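Side-chain contacts in cyanoglobin (Synechocystis sp., PDB 1S69), which binds oxygen very stably at a heme iron, acting as a hexacoordinate truncated hemoglobin with oxygen carrier activity: residues K20-E23 against R24-Q27; H33-A36 against D37-M40. One frame throughout, in Å; residues are numbered along the deposited sequence.

Contact 1 of 2, residues K20-E23 against R24-Q27; sequences KFYE and RVLQ. With CYN (cyanide ion), chain C.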
ATOM      1  N   LYS A  20       8.444   0.198  -7.076  1.00 24.15           N
ATOM      2  CA  LYS A  20       8.309  -1.123  -7.616  1.00 24.76           C
ATOM      3  C   LYS A  20       6.890  -1.661  -7.488  1.00 22.79           C
ATOM      4  O   LYS A  20       6.371  -2.335  -8.384  1.00 23.57           O
ATOM      5  CB  LYS A  20       9.270  -2.095  -6.872  1.00 26.00           C
ATOM      6  CG  LYS A  20      10.800  -2.085  -7.225  1.00 32.60           C
ATOM      7  CD  LYS A  20      11.025  -1.815  -8.683  1.00 44.88           C
ATOM      8  CE  LYS A  20      12.196  -2.668  -9.300  1.00 51.28           C
ATOM      9  NZ  LYS A  20      12.517  -2.142 -10.706  1.00 53.80           N
ATOM     10  N   PHE A  21       6.263  -1.372  -6.362  1.00 22.29           N
ATOM     11  CA  PHE A  21       4.879  -1.800  -6.115  1.00 22.40           C
ATOM     12  C   PHE A  21       3.934  -1.214  -7.209  1.00 21.85           C
ATOM     13  O   PHE A  21       3.140  -1.944  -7.772  1.00 21.99           O
ATOM     14  CB  PHE A  21       4.488  -1.410  -4.668  1.00 23.07           C
ATOM     15  CG  PHE A  21       3.015  -1.422  -4.394  1.00 24.35           C
ATOM     16  CD1 PHE A  21       2.285  -2.637  -4.375  1.00 22.31           C
ATOM     17  CD2 PHE A  21       2.351  -0.220  -4.140  1.00 22.42           C
ATOM     18  CE1 PHE A  21       0.903  -2.642  -4.086  1.00 21.29           C
ATOM     19  CE2 PHE A  21       0.980  -0.215  -3.902  1.00 20.57           C
ATOM     20  CZ  PHE A  21       0.256  -1.408  -3.863  1.00 21.00           C
ATOM     21  N   TYR A  22       4.027   0.092  -7.494  1.00 22.22           N
ATOM     22  CA  TYR A  22       3.195   0.708  -8.496  1.00 22.07           C
ATOM     23  C   TYR A  22       3.506   0.232  -9.891  1.00 24.18           C
ATOM     24  O   TYR A  22       2.593   0.080 -10.715  1.00 24.46           O
ATOM     25  CB  TYR A  22       3.169   2.224  -8.373  1.00 22.69           C
ATOM     26  CG  TYR A  22       2.293   2.640  -7.185  1.00 22.84           C
ATOM     27  CD1 TYR A  22       0.920   2.266  -7.144  1.00 24.04           C
ATOM     28  CD2 TYR A  22       2.854   3.293  -6.044  1.00 21.86           C
ATOM     29  CE1 TYR A  22       0.114   2.574  -6.041  1.00 22.09           C
ATOM     30  CE2 TYR A  22       2.041   3.609  -4.932  1.00 21.21           C
ATOM     31  CZ  TYR A  22       0.679   3.222  -4.941  1.00 20.76           C
ATOM     32  OH  TYR A  22      -0.151   3.496  -3.877  1.00 20.30           O
ATOM     33  N   GLU A  23       4.780  -0.072 -10.164  1.00 24.13           N
ATOM     34  CA  GLU A  23       5.091  -0.770 -11.407  1.00 25.50           C
ATOM     35  C   GLU A  23       4.319  -2.061 -11.525  1.00 24.11           C
ATOM     36  O   GLU A  23       3.748  -2.325 -12.579  1.00 24.00           O
ATOM     37  CB  GLU A  23       6.608  -1.037 -11.591  1.00 25.19           C
ATOM     38  CG  GLU A  23       7.293   0.271 -11.886  1.00 29.48           C
ATOM     39  CD  GLU A  23       8.811   0.137 -11.956  1.00 40.29           C
ATOM     40  OE1 GLU A  23       9.319  -1.019 -12.048  1.00 41.36           O
ATOM     41  OE2 GLU A  23       9.456   1.208 -11.894  1.00 45.04           O
ATOM     42  N   ARG A  24       4.290  -2.840 -10.453  1.00 23.54           N
ATOM     43  CA  ARG A  24       3.594  -4.110 -10.443  1.00 23.36           C
ATOM     44  C   ARG A  24       2.062  -3.880 -10.577  1.00 24.49           C
ATOM     45  O   ARG A  24       1.400  -4.565 -11.401  1.00 24.31           O
ATOM     46  CB  ARG A  24       3.906  -4.876  -9.171  1.00 23.06           C
ATOM     47  CG  ARG A  24       3.230  -6.296  -9.059  1.00 26.27           C
ATOM     48  CD  ARG A  24       3.720  -7.063  -7.850  1.00 29.84           C
ATOM     49  NE  ARG A  24       5.189  -7.213  -7.820  1.00 34.80           N
ATOM     50  CZ  ARG A  24       5.878  -8.275  -8.290  1.00 36.65           C
ATOM     51  NH1 ARG A  24       5.251  -9.302  -8.849  1.00 34.66           N
ATOM     52  NH2 ARG A  24       7.208  -8.303  -8.206  1.00 36.67           N
ATOM     53  N   VAL A  25       1.511  -2.962  -9.767  1.00 22.50           N
ATOM     54  CA  VAL A  25       0.086  -2.599  -9.809  1.00 22.95           C
ATOM     55  C   VAL A  25      -0.378  -2.183 -11.224  1.00 22.56           C
ATOM     56  O   VAL A  25      -1.448  -2.581 -11.671  1.00 21.64           O
ATOM     57  CB  VAL A  25      -0.214  -1.463  -8.797  1.00 21.76           C
ATOM     58  CG1 VAL A  25      -1.608  -0.780  -9.100  1.00 21.58           C
ATOM     59  CG2 VAL A  25      -0.123  -2.016  -7.356  1.00 22.96           C
ATOM     60  N   LEU A  26       0.418  -1.362 -11.921  1.00 22.77           N
ATOM     61  CA  LEU A  26      -0.016  -0.869 -13.244  1.00 24.76           C
ATOM     62  C   LEU A  26       0.024  -1.946 -14.348  1.00 23.89           C
ATOM     63  O   LEU A  26      -0.564  -1.791 -15.419  1.00 24.79           O
ATOM     64  CB  LEU A  26       0.751   0.389 -13.651  1.00 24.67           C
ATOM     65  CG  LEU A  26       0.200   1.810 -13.400  1.00 30.71           C
ATOM     66  CD1 LEU A  26      -0.856   2.083 -12.325  1.00 33.41           C
ATOM     67  CD2 LEU A  26       1.372   2.785 -13.268  1.00 31.44           C
ATOM     68  N   GLN A  27       0.656  -3.058 -14.041  1.00 24.48           N
ATOM     69  CA  GLN A  27       0.613  -4.246 -14.891  1.00 25.16           C
ATOM     70  C   GLN A  27      -0.367  -5.294 -14.426  1.00 25.98           C
ATOM     71  O   GLN A  27      -0.454  -6.353 -15.033  1.00 26.45           O
ATOM     72  CB  GLN A  27       2.009  -4.862 -15.090  1.00 24.63           C
ATOM     73  CG  GLN A  27       3.038  -3.863 -15.722  1.00 26.01           C
ATOM     74  CD  GLN A  27       2.528  -3.069 -16.965  1.00 26.46           C
ATOM     75  OE1 GLN A  27       1.949  -3.641 -17.861  1.00 30.07           O
ATOM     76  NE2 GLN A  27       2.783  -1.751 -16.996  1.00 25.14           N
TER
HETATM   77  C   CYN C 126      -3.329   2.721  -2.876  1.00 17.63           C
HETATM   78  N   CYN C 126      -2.398   2.511  -3.427  1.00 21.27           N
HETATM   79  O   HOH W   1       4.336  -0.822 -14.775  1.00 27.59           O
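Val25 lies one helical turn after Phe21 and sets a methyl group on its ring. From CB, which is 3.5 Å from Phe21 O and 4.2 Å from Tyr22 CD1, the valine sends CG2 over one face of the phenylalanine, where it makes a CH-pi contact 3.7 Å from the centroid of the Phe21 ring and 23° off the normal. This methyl sits toward the rim, with CE1 of Phe21 its closest ring atom, whereas CG1, anti to the backbone N, turns to Phe35. Phe21 meets CG2 because its CG is anti to the backbone N (chi1 163°), which swings the ring alongside the helix toward the following turn. In the backbone of the same two residues, Val25 N donates a nearly straight bond of 2.8 Å to Phe21 O, so backbone and side chains hold the same i to i+4 spacing. Phe21 also places CD2 over the centre of the Tyr22 ring, while Tyr22 OH lies at the edge of the Phe21 ring, in its plane. Replacing Phe21 by an alanine is likely to strip the Val25 methyl of its aromatic face and to remove the carbon packed over the Tyr22 ring. Tyr22 OH donates a very short hydrogen bond of 2.5 Å to the cyanide N, and Gln43 is a further partner. A water links Glu23 O to Gln27 NE2, spanning the last turn, where the direct bond from Gln27 N to Glu23 O is weak at 3.5 Å. Arg24 reaches helix 81-98, its NE bonded to Thr94 and its NH2 paired with Glu97. A tyrosine on this helix that reaches the iron-bound ligand is characteristic of the distal pocket of truncated hemoglobins, here of group I.

Contact 2 of 2, residues H33-A36 against D37-M40; sequences HFFA and DVDM. With HEM (protoporphyrin IX containing Fe), chain D.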
ATOM      1  N   HIS A  33      -6.635  -0.226 -13.718  1.00 22.41           N
ATOM      2  CA  HIS A  33      -7.601   0.757 -14.201  1.00 23.14           C
ATOM      3  C   HIS A  33      -8.070   1.697 -13.085  1.00 21.71           C
ATOM      4  O   HIS A  33      -8.518   2.827 -13.396  1.00 21.87           O
ATOM      5  CB  HIS A  33      -8.806   0.060 -14.898  1.00 23.50           C
ATOM      6  CG  HIS A  33      -9.468  -0.971 -14.030  1.00 24.93           C
ATOM      7  ND1 HIS A  33      -8.912  -2.214 -13.794  1.00 24.65           N
ATOM      8  CD2 HIS A  33     -10.599  -0.918 -13.288  1.00 23.78           C
ATOM      9  CE1 HIS A  33      -9.673  -2.884 -12.948  1.00 26.07           C
ATOM     10  NE2 HIS A  33     -10.701  -2.118 -12.619  1.00 27.35           N
ATOM     11  N   PHE A  34      -7.965   1.288 -11.810  1.00 20.73           N
ATOM     12  CA  PHE A  34      -8.280   2.208 -10.689  1.00 20.54           C
ATOM     13  C   PHE A  34      -7.371   3.456 -10.706  1.00 20.72           C
ATOM     14  O   PHE A  34      -7.712   4.511 -10.169  1.00 20.42           O
ATOM     15  CB  PHE A  34      -8.245   1.489  -9.314  1.00 19.49           C
ATOM     16  CG  PHE A  34      -9.432   0.571  -9.113  1.00 21.10           C
ATOM     17  CD1 PHE A  34     -10.726   1.107  -8.912  1.00 23.57           C
ATOM     18  CD2 PHE A  34      -9.299  -0.785  -9.240  1.00 21.71           C
ATOM     19  CE1 PHE A  34     -11.854   0.235  -8.762  1.00 22.84           C
ATOM     20  CE2 PHE A  34     -10.409  -1.632  -9.081  1.00 22.45           C
ATOM     21  CZ  PHE A  34     -11.666  -1.119  -8.863  1.00 21.38           C
ATOM     22  N   PHE A  35      -6.203   3.311 -11.333  1.00 20.37           N
ATOM     23  CA  PHE A  35      -5.195   4.401 -11.376  1.00 21.13           C
ATOM     24  C   PHE A  35      -5.171   5.157 -12.662  1.00 21.12           C
ATOM     25  O   PHE A  35      -4.309   5.989 -12.832  1.00 20.53           O
ATOM     26  CB  PHE A  35      -3.797   3.835 -11.057  1.00 20.95           C
ATOM     27  CG  PHE A  35      -3.711   3.284  -9.647  1.00 22.57           C
ATOM     28  CD1 PHE A  35      -4.121   1.949  -9.401  1.00 19.16           C
ATOM     29  CD2 PHE A  35      -3.328   4.115  -8.553  1.00 21.35           C
ATOM     30  CE1 PHE A  35      -4.124   1.417  -8.091  1.00 22.00           C
ATOM     31  CE2 PHE A  35      -3.318   3.582  -7.204  1.00 17.89           C
ATOM     32  CZ  PHE A  35      -3.687   2.250  -6.991  1.00 17.94           C
ATOM     33  N   ALA A  36      -6.132   4.882 -13.559  1.00 22.60           N
ATOM     34  CA  ALA A  36      -6.211   5.503 -14.888  1.00 24.03           C
ATOM     35  C   ALA A  36      -6.127   7.006 -14.816  1.00 25.51           C
ATOM     36  O   ALA A  36      -5.390   7.611 -15.576  1.00 27.08           O
ATOM     37  CB  ALA A  36      -7.484   5.052 -15.616  1.00 23.98           C
ATOM     38  N   ASP A  37      -6.818   7.623 -13.854  1.00 26.59           N
ATOM     39  CA  ASP A  37      -6.834   9.045 -13.787  1.00 27.50           C
ATOM     40  C   ASP A  37      -6.044   9.566 -12.598  1.00 26.49           C
ATOM     41  O   ASP A  37      -6.203  10.711 -12.240  1.00 24.99           O
ATOM     42  CB  ASP A  37      -8.295   9.544 -13.844  1.00 30.54           C
ATOM     43  CG  ASP A  37      -8.968   9.163 -15.266  1.00 40.24           C
ATOM     44  OD1 ASP A  37      -8.497   9.782 -16.276  1.00 46.70           O
ATOM     45  OD2 ASP A  37      -9.844   8.220 -15.505  1.00 48.93           O
ATOM     46  N   VAL A  38      -5.132   8.759 -12.061  1.00 23.30           N
ATOM     47  CA  VAL A  38      -4.379   9.134 -10.849  1.00 23.37           C
ATOM     48  C   VAL A  38      -2.962   9.703 -11.201  1.00 22.53           C
ATOM     49  O   VAL A  38      -2.235   9.148 -12.022  1.00 22.78           O
ATOM     50  CB  VAL A  38      -4.320   7.951  -9.801  1.00 22.47           C
ATOM     51  CG1 VAL A  38      -3.390   8.291  -8.591  1.00 21.59           C
ATOM     52  CG2 VAL A  38      -5.754   7.568  -9.292  1.00 22.59           C
ATOM     53  N   ASP A  39      -2.627  10.836 -10.590  1.00 23.21           N
ATOM     54  CA  ASP A  39      -1.291  11.417 -10.680  1.00 24.37           C
ATOM     55  C   ASP A  39      -0.337  10.496  -9.877  1.00 24.65           C
ATOM     56  O   ASP A  39      -0.379  10.475  -8.650  1.00 24.28           O
ATOM     57  CB  ASP A  39      -1.349  12.814 -10.097  1.00 24.79           C
ATOM     58  CG  ASP A  39       0.002  13.537 -10.178  1.00 29.04           C
ATOM     59  OD1 ASP A  39       1.067  12.908 -10.356  1.00 26.00           O
ATOM     60  OD2 ASP A  39       0.054  14.754 -10.068  1.00 33.96           O
ATOM     61  N   MET A  40       0.444   9.696 -10.590  1.00 24.39           N
ATOM     62  CA  MET A  40       1.270   8.650  -9.978  1.00 26.04           C
ATOM     63  C   MET A  40       2.473   9.210  -9.207  1.00 26.92           C
ATOM     64  O   MET A  40       2.906   8.606  -8.240  1.00 27.05           O
ATOM     65  CB  MET A  40       1.689   7.599 -10.975  1.00 25.94           C
ATOM     66  CG  MET A  40       0.516   6.795 -11.625  1.00 27.86           C
ATOM     67  SD  MET A  40      -0.574   6.004 -10.432  1.00 25.92           S
ATOM     68  CE  MET A  40       0.539   4.742  -9.718  1.00 26.51           C
TER
HETATM   69  CHA HEM D 125      -5.056   6.518  -2.719  1.00 21.43           C
HETATM   70  CHB HEM D 125      -3.015   3.741   0.748  1.00 20.52           C
HETATM   71  CHC HEM D 125      -5.705  -0.012  -0.737  1.00 21.01           C
HETATM   72  CHD HEM D 125      -6.435   2.415  -4.900  1.00 21.22           C
HETATM   73  C1A HEM D 125      -4.320   6.090  -1.604  1.00 22.85           C
HETATM   74  C2A HEM D 125      -3.470   6.933  -0.785  1.00 19.14           C
HETATM   75  C3A HEM D 125      -2.885   6.174   0.135  1.00 18.76           C
HETATM   76  C4A HEM D 125      -3.335   4.825  -0.040  1.00 20.03           C
HETATM   77  CMA HEM D 125      -1.863   6.667   1.199  1.00 18.95           C
HETATM   78  CAA HEM D 125      -3.293   8.449  -1.044  1.00 23.85           C
HETATM   79  CBA HEM D 125      -4.163   9.117   0.036  1.00 27.05           C
HETATM   80  CGA HEM D 125      -4.031  10.626   0.202  1.00 30.61           C
HETATM   81  O1A HEM D 125      -4.640  11.257  -0.652  1.00 25.77           O
HETATM   82  O2A HEM D 125      -3.383  11.196   1.168  1.00 29.32           O
HETATM   83  C1B HEM D 125      -3.621   2.506   0.653  1.00 20.82           C
HETATM   84  C2B HEM D 125      -3.341   1.433   1.543  1.00 18.68           C
HETATM   85  C3B HEM D 125      -4.110   0.373   1.167  1.00 20.62           C
HETATM   86  C4B HEM D 125      -4.848   0.789  -0.013  1.00 17.55           C
HETATM   87  CMB HEM D 125      -2.345   1.549   2.750  1.00 18.78           C
HETATM   88  CAB HEM D 125      -4.212  -1.111   1.713  1.00 23.31           C
HETATM   89  CBB HEM D 125      -3.151  -1.913   2.043  1.00 19.72           C
HETATM   90  C1C HEM D 125      -6.141   0.331  -2.023  1.00 19.66           C
HETATM   91  C2C HEM D 125      -6.818  -0.570  -2.924  1.00 17.63           C
HETATM   92  C3C HEM D 125      -6.969   0.116  -4.080  1.00 20.29           C
HETATM   93  C4C HEM D 125      -6.412   1.436  -3.942  1.00 20.21           C
HETATM   94  CMC HEM D 125      -7.239  -2.031  -2.507  1.00 18.81           C
HETATM   95  CAC HEM D 125      -7.590  -0.290  -5.431  1.00 22.27           C
HETATM   96  CBC HEM D 125      -7.218  -1.434  -5.986  1.00 20.80           C
HETATM   97  C1D HEM D 125      -6.155   3.732  -4.696  1.00 22.23           C
HETATM   98  C2D HEM D 125      -6.385   4.770  -5.643  1.00 22.32           C
HETATM   99  C3D HEM D 125      -5.980   6.017  -4.931  1.00 24.15           C
HETATM  100  C4D HEM D 125      -5.554   5.647  -3.635  1.00 21.07           C
HETATM  101  CMD HEM D 125      -6.925   4.667  -7.070  1.00 22.31           C
HETATM  102  CAD HEM D 125      -5.987   7.436  -5.462  1.00 25.65           C
HETATM  103  CBD HEM D 125      -7.454   7.798  -5.217  1.00 29.40           C
HETATM  104  CGD HEM D 125      -7.836   8.958  -6.081  1.00 36.42           C
HETATM  105  O1D HEM D 125      -7.591  10.084  -5.672  1.00 35.69           O
HETATM  106  O2D HEM D 125      -8.393   8.776  -7.170  1.00 43.42           O
HETATM  107  NA  HEM D 125      -4.173   4.815  -1.132  1.00 19.71           N
HETATM  108  NB  HEM D 125      -4.538   2.090  -0.321  1.00 21.19           N
HETATM  109  NC  HEM D 125      -5.923   1.524  -2.679  1.00 17.65           N
HETATM  110  ND  HEM D 125      -5.689   4.282  -3.500  1.00 21.09           N
HETATM  111 FE   HEM D 125      -5.085   3.196  -1.924  1.00 21.44          FE
HETATM  112  O   HOH W   2      -8.463   6.696 -11.800  1.00 34.66           O
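Phe35 O accepts the amide of Val38 to close a type I beta turn, the Phe35 O to Val38 N distance being 3.0 Å. The turn follows a short 3-10 segment and leads into Asp39, the N-cap of helix 40-54, at the edge of the distal heme pocket of this globin. Water 2 bridges Phe34 O and Asp37 N, satisfying a turn amide that lacks good geometry toward Phe35 O. Phe35 carries the side-chain contact. With CG anti to the carbonyl carbon (chi1 -64°), its ring extends over the heme margin, CZ of Phe35 coming within 3.5 Å of heme CHD, and heme methyl CMD lies over one ring face toward the rim. Met40 approaches the same ring obliquely in a Met-aromatic contact, its chain bent at chi2 and chi3, with SD 5.0 Å from the Phe35 centroid. The two side chains cross at about a right angle. Phe34 takes the heme vinyl carbon CBC near its CD2 and stacks edge-to-face with His83. Both methyls of Val38 face a heme propionate: CG1 packs against Phe35 CD2 and propionate carbon CAD alike, and CG2 lies 3.6 Å from propionate oxygen O2D of the heme.

In the fold
From the N terminus the chain first runs through helix 10-26, whose last turns make up contact 1, which closes no loop beyond a helical turn. The connection to helix 40-54 follows, and at its far end contact 2 closes the beta turn that brings the chain to that helix. The two contacts are in series, neither nested nor crossed. They meet through side chains: Val25 CG1 packs 3.5 Å from Phe35 CE1, and Tyr22 CD1 lies 3.6 Å from Met40 CE, with Leu26 touching both Phe35 and Met40. The end of helix 10-26 is thereby joined to the heme-side loop and to helix 40-54, and Tyr22 and Phe35 together line the cyanide pocket.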